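Local coordinates for chemotaxis protein CheX (Desulfovibrio desulfuricans subsp. desulfuricans str. G20, PDB 3HM4) that probably dephosphorylates the phosphorylated response regulator CheY in bacterial chemotaxis signalling, as phosphatases of the CheX family do, at residues 13-16 / 17-21; 62-66 / 67-71; 120-124 / 125-129. One frame throughout, in Å; residues are numbered along the deposited sequence.

Contact 1 of 3, residues 13-16 / 17-21; sequences FVTA and TTNVL
T17 and T18 turn their hydroxyls back onto the carbonyls of F13 and V14, one helical turn earlier. In T17 the OG1 sits beside its own backbone N (chi1 -61°), a position from which it reaches F13 O at 2.9 Å. The same oxygen accepts the backbone hydrogen bond from T17 N, and the two donors come in from opposite faces of the F13 carbonyl plane, each tilted about 30° out of it. T18 repeats the grip one residue on: T18 OG1 meets V14 O at 2.9 Å from above the carbonyl plane, 43° out of it, while T18 N reaches V14 O in a nearly straight bond. Each carbonyl therefore holds two donors from a single residue, and both hydroxyls give their protons to the helix itself.

Beyond the backbone, V14 and T18 run side by side and point the same way, with V14 CG1 4.1 Å from T18 OG1. T15 and N19 do likewise on the exposed side, T15 CG2 lying 3.5 Å from N19 ND2 in one of the two modelled positions of N19. On the buried side, V20 CG2 rests close to A16 O at 3.1 Å while V20 N bonds to that carbonyl.

F13 stacks on F153, and T17 touches F149, V151 and F142 of the sheet, whereas A16 and V20 lean on Q102 of helix 84-109. This is an amphipathic alpha helix whose threonines bond back to the i-4 carbonyls, laid against the six-stranded antiparallel sheet of the CheX fold.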
loop_
_atom_site.group_PDB
_atom_site.type_symbol
_atom_site.label_atom_id
_atom_site.label_comp_id
_atom_site.label_asym_id
_atom_site.label_seq_id
_atom_site.Cartn_x
_atom_site.Cartn_y
_atom_site.Cartn_z
ATOM N N PHE A 13 -4.770 9.059 14.796
ATOM C CA PHE A 13 -4.327 9.162 13.411
ATOM C C PHE A 13 -4.302 10.617 12.941
ATOM O O PHE A 13 -3.347 11.044 12.283
ATOM C CB PHE A 13 -5.253 8.351 12.490
ATOM C CG PHE A 13 -5.304 6.885 12.820
ATOM C CD1 PHE A 13 -4.352 6.015 12.324
ATOM C CD2 PHE A 13 -6.293 6.381 13.653
ATOM C CE1 PHE A 13 -4.395 4.673 12.627
ATOM C CE2 PHE A 13 -6.347 5.041 13.952
ATOM C CZ PHE A 13 -5.385 4.184 13.452
ATOM N N VAL A 14 -5.326 11.373 13.327
ATOM C CA VAL A 14 -5.448 12.780 12.936
ATOM C C VAL A 14 -4.327 13.613 13.603
ATOM O O VAL A 14 -3.637 14.384 12.924
ATOM C CB VAL A 14 -6.838 13.361 13.275
ATOM C CG1 VAL A 14 -6.919 14.868 12.958
ATOM C CG2 VAL A 14 -7.928 12.602 12.496
ATOM N N THR A 15 -4.148 13.455 14.909
ATOM C CA THR A 15 -3.097 14.186 15.620
ATOM C C THR A 15 -1.710 13.866 15.071
ATOM O O THR A 15 -0.909 14.769 14.870
ATOM C CB THR A 15 -3.158 13.908 17.125
ATOM O OG1 THR A 15 -4.407 14.380 17.637
ATOM C CG2 THR A 15 -2.003 14.571 17.888
ATOM N N ALA A 16 -1.434 12.588 14.829
ATOM C CA ALA A 16 -0.137 12.222 14.267
ATOM C C ALA A 16 0.097 12.899 12.900
ATOM O O ALA A 16 1.173 13.396 12.600
ATOM C CB ALA A 16 -0.002 10.696 14.136
ATOM N N THR A 17 -0.934 12.844 12.055
ATOM C CA THR A 17 -0.865 13.445 10.710
ATOM C C THR A 17 -0.623 14.964 10.784
ATOM O O THR A 17 0.262 15.490 10.111
ATOM C CB THR A 17 -2.105 13.113 9.894
ATOM O OG1 THR A 17 -2.174 11.695 9.756
ATOM C CG2 THR A 17 -2.014 13.717 8.505
ATOM N N THR A 18 -1.410 15.612 11.633
ATOM C CA THR A 18 -1.260 17.052 11.804
ATOM C C THR A 18 0.133 17.399 12.296
ATOM O O THR A 18 0.815 18.286 11.712
ATOM C CB THR A 18 -2.352 17.605 12.767
ATOM O OG1 THR A 18 -3.663 17.257 12.282
ATOM C CG2 THR A 18 -2.202 19.135 12.982
ATOM N N ASN A 19 0.593 16.681 13.322
ATOM C CA ASN A 19 1.911 16.981 13.890
ATOM C C ASN A 19 3.033 16.726 12.900
ATOM O O ASN A 19 3.929 17.546 12.773
ATOM C CB ASN A 19 2.144 16.199 15.181
ATOM C CG ASN A 19 1.258 16.664 16.331
ATOM O OD1 ASN A 19 0.617 17.718 16.262
ATOM N ND2 ASN A 19 1.203 15.863 17.389
ATOM N N VAL A 20 2.999 15.600 12.186
ATOM C CA VAL A 20 4.061 15.293 11.238
ATOM C C VAL A 20 4.113 16.313 10.091
ATOM O O VAL A 20 5.187 16.814 9.761
ATOM C CB VAL A 20 3.938 13.846 10.674
ATOM C CG1 VAL A 20 4.932 13.614 9.586
ATOM C CG2 VAL A 20 4.177 12.862 11.820
ATOM N N LEU A 21 2.957 16.596 9.475
ATOM C CA LEU A 21 2.918 17.560 8.358
ATOM C C LEU A 21 3.331 18.974 8.793
ATOM O O LEU A 21 3.993 19.684 8.020
ATOM C CB LEU A 21 1.595 17.538 7.577
ATOM C CG LEU A 21 1.459 16.466 6.481
ATOM C CD1 LEU A 21 2.599 16.622 5.415
ATOM C CD2 LEU A 21 1.444 15.103 7.069
#

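Contact 2 of 3, residues 62-66 / 67-71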
loop_
_atom_site.group_PDB
_atom_site.type_symbol
_atom_site.label_atom_id
_atom_site.label_comp_id
_atom_site.label_asym_id
_atom_site.label_seq_id
_atom_site.Cartn_x
_atom_site.Cartn_y
_atom_site.Cartn_z
ATOM N N VAL A 62 -2.413 7.954 2.905
ATOM C CA VAL A 62 -2.551 9.380 2.681
ATOM C C VAL A 62 -2.558 9.602 1.164
ATOM O O VAL A 62 -1.719 9.057 0.468
ATOM C CB VAL A 62 -1.456 10.164 3.433
ATOM C CG1 VAL A 62 -0.052 9.752 2.977
ATOM C CG2 VAL A 62 -1.711 11.659 3.343
ATOM N N THR A 63 -3.536 10.352 0.668
ATOM C CA THR A 63 -3.678 10.669 -0.742
ATOM C C THR A 63 -3.591 12.181 -0.864
ATOM O O THR A 63 -4.422 12.910 -0.294
ATOM C CB THR A 63 -4.933 10.080 -1.372
ATOM O OG1 THR A 63 -4.825 8.663 -1.375
ATOM C CG2 THR A 63 -5.137 10.575 -2.805
ATOM N N PHE A 64 -2.575 12.630 -1.585
ATOM C CA PHE A 64 -2.297 14.048 -1.780
ATOM C C PHE A 64 -2.735 14.521 -3.163
ATOM O O PHE A 64 -2.554 13.805 -4.164
ATOM C CB PHE A 64 -0.780 14.313 -1.714
ATOM C CG PHE A 64 -0.139 14.076 -0.370
ATOM C CD1 PHE A 64 -0.035 15.114 0.548
ATOM C CD2 PHE A 64 0.338 12.832 -0.026
ATOM C CE1 PHE A 64 0.587 14.916 1.770
ATOM C CE2 PHE A 64 0.966 12.632 1.166
ATOM C CZ PHE A 64 1.074 13.659 2.085
ATOM N N THR A 65 -3.240 15.746 -3.217
ATOM C CA THR A 65 -3.317 16.481 -4.472
ATOM C C THR A 65 -1.869 16.771 -4.944
ATOM O O THR A 65 -0.932 16.901 -4.139
ATOM C CB THR A 65 -4.103 17.788 -4.326
ATOM O OG1 THR A 65 -3.422 18.694 -3.426
ATOM C CG2 THR A 65 -5.562 17.560 -3.872
ATOM N N LYS A 66 -1.702 17.000 -6.239
ATOM C CA LYS A 66 -0.384 17.270 -6.807
ATOM C C LYS A 66 0.261 18.481 -6.134
ATOM O O LYS A 66 1.428 18.384 -5.747
ATOM C CB LYS A 66 -0.548 17.533 -8.305
ATOM C CG LYS A 66 0.728 17.844 -9.027
ATOM C CD LYS A 66 0.437 18.112 -10.509
ATOM C CE LYS A 66 0.300 16.869 -11.244
ATOM N NZ LYS A 66 1.608 16.099 -11.357
ATOM N N GLN A 67 -0.475 19.574 -5.980
ATOM C CA GLN A 67 0.086 20.796 -5.377
ATOM C C GLN A 67 0.624 20.515 -3.966
ATOM O O GLN A 67 1.730 21.004 -3.583
ATOM C CB GLN A 67 -0.990 21.913 -5.262
ATOM C CG GLN A 67 -0.485 23.228 -4.614
ATOM C CD GLN A 67 -1.560 24.257 -4.309
ATOM O OE1 GLN A 67 -2.762 24.004 -4.392
ATOM N NE2 GLN A 67 -1.111 25.438 -3.871
ATOM N N CYS A 68 -0.166 19.770 -3.190
ATOM C CA CYS A 68 0.232 19.521 -1.815
ATOM C C CYS A 68 1.454 18.635 -1.753
ATOM O O CYS A 68 2.372 18.922 -0.986
ATOM C CB CYS A 68 -0.954 18.960 -1.052
ATOM S SG CYS A 68 -0.658 18.854 0.728
ATOM N N ALA A 69 1.500 17.553 -2.539
ATOM C CA ALA A 69 2.666 16.665 -2.553
ATOM C C ALA A 69 3.921 17.427 -2.970
ATOM O O ALA A 69 4.994 17.249 -2.392
ATOM C CB ALA A 69 2.465 15.481 -3.468
ATOM N N ILE A 70 3.800 18.299 -3.967
ATOM C CA ILE A 70 4.964 19.128 -4.380
ATOM C C ILE A 70 5.418 20.049 -3.246
ATOM O O ILE A 70 6.627 20.135 -2.944
ATOM C CB ILE A 70 4.666 19.918 -5.656
ATOM C CG1 ILE A 70 4.555 18.955 -6.855
ATOM C CG2 ILE A 70 5.776 20.958 -5.920
ATOM C CD1 ILE A 70 4.066 19.569 -8.158
ATOM N N ALA A 71 4.460 20.673 -2.568
ATOM C CA ALA A 71 4.800 21.589 -1.442
ATOM C C ALA A 71 5.508 20.855 -0.284
ATOM O O ALA A 71 6.440 21.387 0.334
ATOM C CB ALA A 71 3.570 22.338 -0.937
#
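T65 caps the start of helix 66-77 through C68, and between them Q67, in the first turn, points its extended side chain outward from the helix to touch H146.

C68 makes two contacts with the residues ahead of the helix. Its amide points back at the N-cap residue, C68 N to T65 OG1 at 3.4 Å, a weak capping bond. T65 can offer that oxygen because chi1 of 64° tucks OG1 between its own backbone N and carbonyl carbon; the hydroxyl also bonds to E148 O, so it also ties the helix start to E148, just ahead of strand 149-155 of the same chain. The sulfur of C68, anti to the backbone N, swings to the rim of the F64 ring: C68 SG lies 3.8 Å from F64 CD1 and almost in the ring plane, 87° off the normal. It is a sulfur-aromatic contact at the edge.

A69 turns its methyl to the other end of that side chain, A69 CB meeting F64 CB at 3.9 Å. Its amide makes the first full helical bond, A69 N to T65 O at 3.0 Å and 174° at the hydrogen.

I70 follows with its own straight bond from I70 N to K66 O, and its side chain lies beside that of K66, pointing the same way, with I70 CD1 3.9 Å from K66 CG. Farther out, K66 bends at its last two torsions and its NZ forms a salt bridge with D125.

F64 meanwhile reaches V92 of helix 84-109 and meets the ring of F149. Taken together this is a strand-to-helix junction with a threonine N-cap, where strand 58-64 of the main sheet gives way to helix 66-77.

Contact 3 of 3, residues 120-124 / 125-129; sequences SVIMG and DGHTI
I122 and H127 face each other across a type II beta turn, G124 to H127, where the chain leaves strand 115-123, outermost in the large sheet of this chain, and starts strand 127-131 of the small one. The N-to-C directions of the two short strands differ by 147°, roughly antiparallel.

I122 lays its CG2 branch over one face of the imidazole, 3.6 Å from the H127 centroid and nearly on the ring normal, a CH-pi contact. CG2 gets there by standing anti to the backbone N, while the other branch carries I122 CD1 to I129 CD1 at 4.3 Å. M123 turns the opposite way, its selenium-bearing chain packing on T88 and K89 of helix 84-109 and on T128 of the second subunit, whose strand extends the sheet here.

G124 supplies the key acceptor, and its backbone angles by themselves call for glycine. Its amide makes a weak bond to a water, which donates to D125 OD1 at 2.8 Å; that carboxylate also has K66 as a partner. The G124 carbonyl takes two bonds from H127: the amide H127 N comes in above the carbonyl plane, whereas the ring nitrogen lies within it. With NE2 bonded to S47 OG, both ring nitrogens have partners and the imidazole is fixed in rotation; H127 ND1 meets a lone pair of G124 O at 2.8 Å.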
loop_
_atom_site.group_PDB
_atom_site.type_symbol
_atom_site.label_atom_id
_atom_site.label_comp_id
_atom_site.label_asym_id
_atom_site.label_seq_id
_atom_site.Cartn_x
_atom_site.Cartn_y
_atom_site.Cartn_z
ATOM N N SER A 120 4.709 2.162 1.296
ATOM C CA SER A 120 4.885 2.270 -0.151
ATOM C C SER A 120 4.323 3.615 -0.595
ATOM O O SER A 120 3.357 4.128 -0.010
ATOM C CB SER A 120 4.209 1.148 -0.946
ATOM O OG SER A 120 4.847 -0.099 -0.716
ATOM N N VAL A 121 4.943 4.182 -1.630
ATOM C CA VAL A 121 4.562 5.456 -2.221
ATOM C C VAL A 121 4.115 5.210 -3.649
ATOM O O VAL A 121 4.797 4.521 -4.428
ATOM C CB VAL A 121 5.694 6.509 -2.153
ATOM C CG1 VAL A 121 5.239 7.772 -2.901
ATOM C CG2 VAL A 121 6.071 6.813 -0.725
ATOM N N ILE A 122 2.938 5.746 -3.981
ATOM C CA ILE A 122 2.306 5.593 -5.267
ATOM C C ILE A 122 2.288 6.934 -5.992
ATOM O O ILE A 122 1.942 7.963 -5.412
ATOM C CB ILE A 122 0.865 5.064 -5.123
ATOM C CG1 ILE A 122 0.873 3.650 -4.478
ATOM C CG2 ILE A 122 0.130 4.987 -6.476
ATOM C CD1 ILE A 122 0.784 3.624 -3.067
HETATM N N MSE A 123 2.676 6.933 -7.272
HETATM C CA MSE A 123 2.611 8.143 -8.057
HETATM C C MSE A 123 1.908 7.931 -9.386
HETATM O O MSE A 123 1.949 6.852 -9.962
HETATM C CB MSE A 123 4.010 8.675 -8.307
HETATM C CG MSE A 123 4.846 8.933 -7.049
HETATM SE SE MSE A 123 6.616 9.539 -7.385
HETATM C CE MSE A 123 7.549 8.518 -6.080
ATOM N N GLY A 124 1.293 8.997 -9.862
ATOM C CA GLY A 124 0.631 9.043 -11.176
ATOM C C GLY A 124 -0.633 9.840 -11.020
ATOM O O GLY A 124 -1.408 9.605 -10.120
ATOM N N ASP A 125 -0.836 10.838 -11.889
ATOM C CA ASP A 125 -1.979 11.724 -11.722
ATOM C C ASP A 125 -3.290 10.942 -11.817
ATOM O O ASP A 125 -3.477 10.112 -12.726
ATOM C CB ASP A 125 -2.009 12.807 -12.808
ATOM C CG ASP A 125 -0.950 13.865 -12.627
ATOM O OD1 ASP A 125 -0.138 13.816 -11.691
ATOM O OD2 ASP A 125 -0.953 14.794 -13.467
ATOM N N GLY A 126 -4.160 11.141 -10.832
ATOM C CA GLY A 126 -5.469 10.519 -10.861
ATOM C C GLY A 126 -5.498 9.017 -10.668
ATOM O O GLY A 126 -6.485 8.369 -11.031
ATOM N N HIS A 127 -4.431 8.465 -10.079
ATOM C CA HIS A 127 -4.509 7.064 -9.642
ATOM C C HIS A 127 -5.564 6.939 -8.546
ATOM O O HIS A 127 -5.971 7.918 -7.941
ATOM C CB HIS A 127 -3.146 6.526 -9.176
ATOM C CG HIS A 127 -2.682 7.101 -7.873
ATOM N ND1 HIS A 127 -1.757 8.117 -7.792
ATOM C CD2 HIS A 127 -3.020 6.787 -6.600
ATOM C CE1 HIS A 127 -1.568 8.409 -6.508
ATOM N NE2 HIS A 127 -2.314 7.616 -5.761
ATOM N N THR A 128 -5.958 5.705 -8.285
ATOM C CA THR A 128 -6.789 5.419 -7.165
ATOM C C THR A 128 -6.156 4.405 -6.238
ATOM O O THR A 128 -5.425 3.522 -6.664
ATOM C CB THR A 128 -8.184 4.914 -7.562
ATOM O OG1 THR A 128 -8.091 3.715 -8.322
ATOM C CG2 THR A 128 -8.920 5.973 -8.400
ATOM N N ILE A 129 -6.488 4.511 -4.954
ATOM C CA ILE A 129 -6.104 3.549 -3.940
ATOM C C ILE A 129 -7.370 3.139 -3.202
ATOM O O ILE A 129 -8.196 3.988 -2.834
ATOM C CB ILE A 129 -4.991 4.074 -3.015
ATOM C CG1 ILE A 129 -4.596 3.028 -1.956
ATOM C CG2 ILE A 129 -5.370 5.352 -2.339
ATOM C CD1 ILE A 129 -3.171 3.249 -1.340
HETATM O O HOH W 1 1.335 12.246 -9.948
#

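How the contacts relate
Contacts 2 and 3 touch: K66 NZ reaches D125 OD1 in a salt bridge at 2.9 Å, and T63 OG1 packs on I129 CG2, so the start of helix 66-77 and the corner at 124-126 are tied together, their centres about 11 Å apart. Contact 1 lies across the chain's centre from contact 3, about 21 Å away between centres, within a helix on the large sheet that contacts 2 and 3 also reach. All three are partly buried. Contact 1 relies on repeated hydroxyl-to-carbonyl bonds, contact 2 on a cap and a sulfur at a ring edge, contact 3 on an imidazole; of the three, contact 3 meets the second subunit.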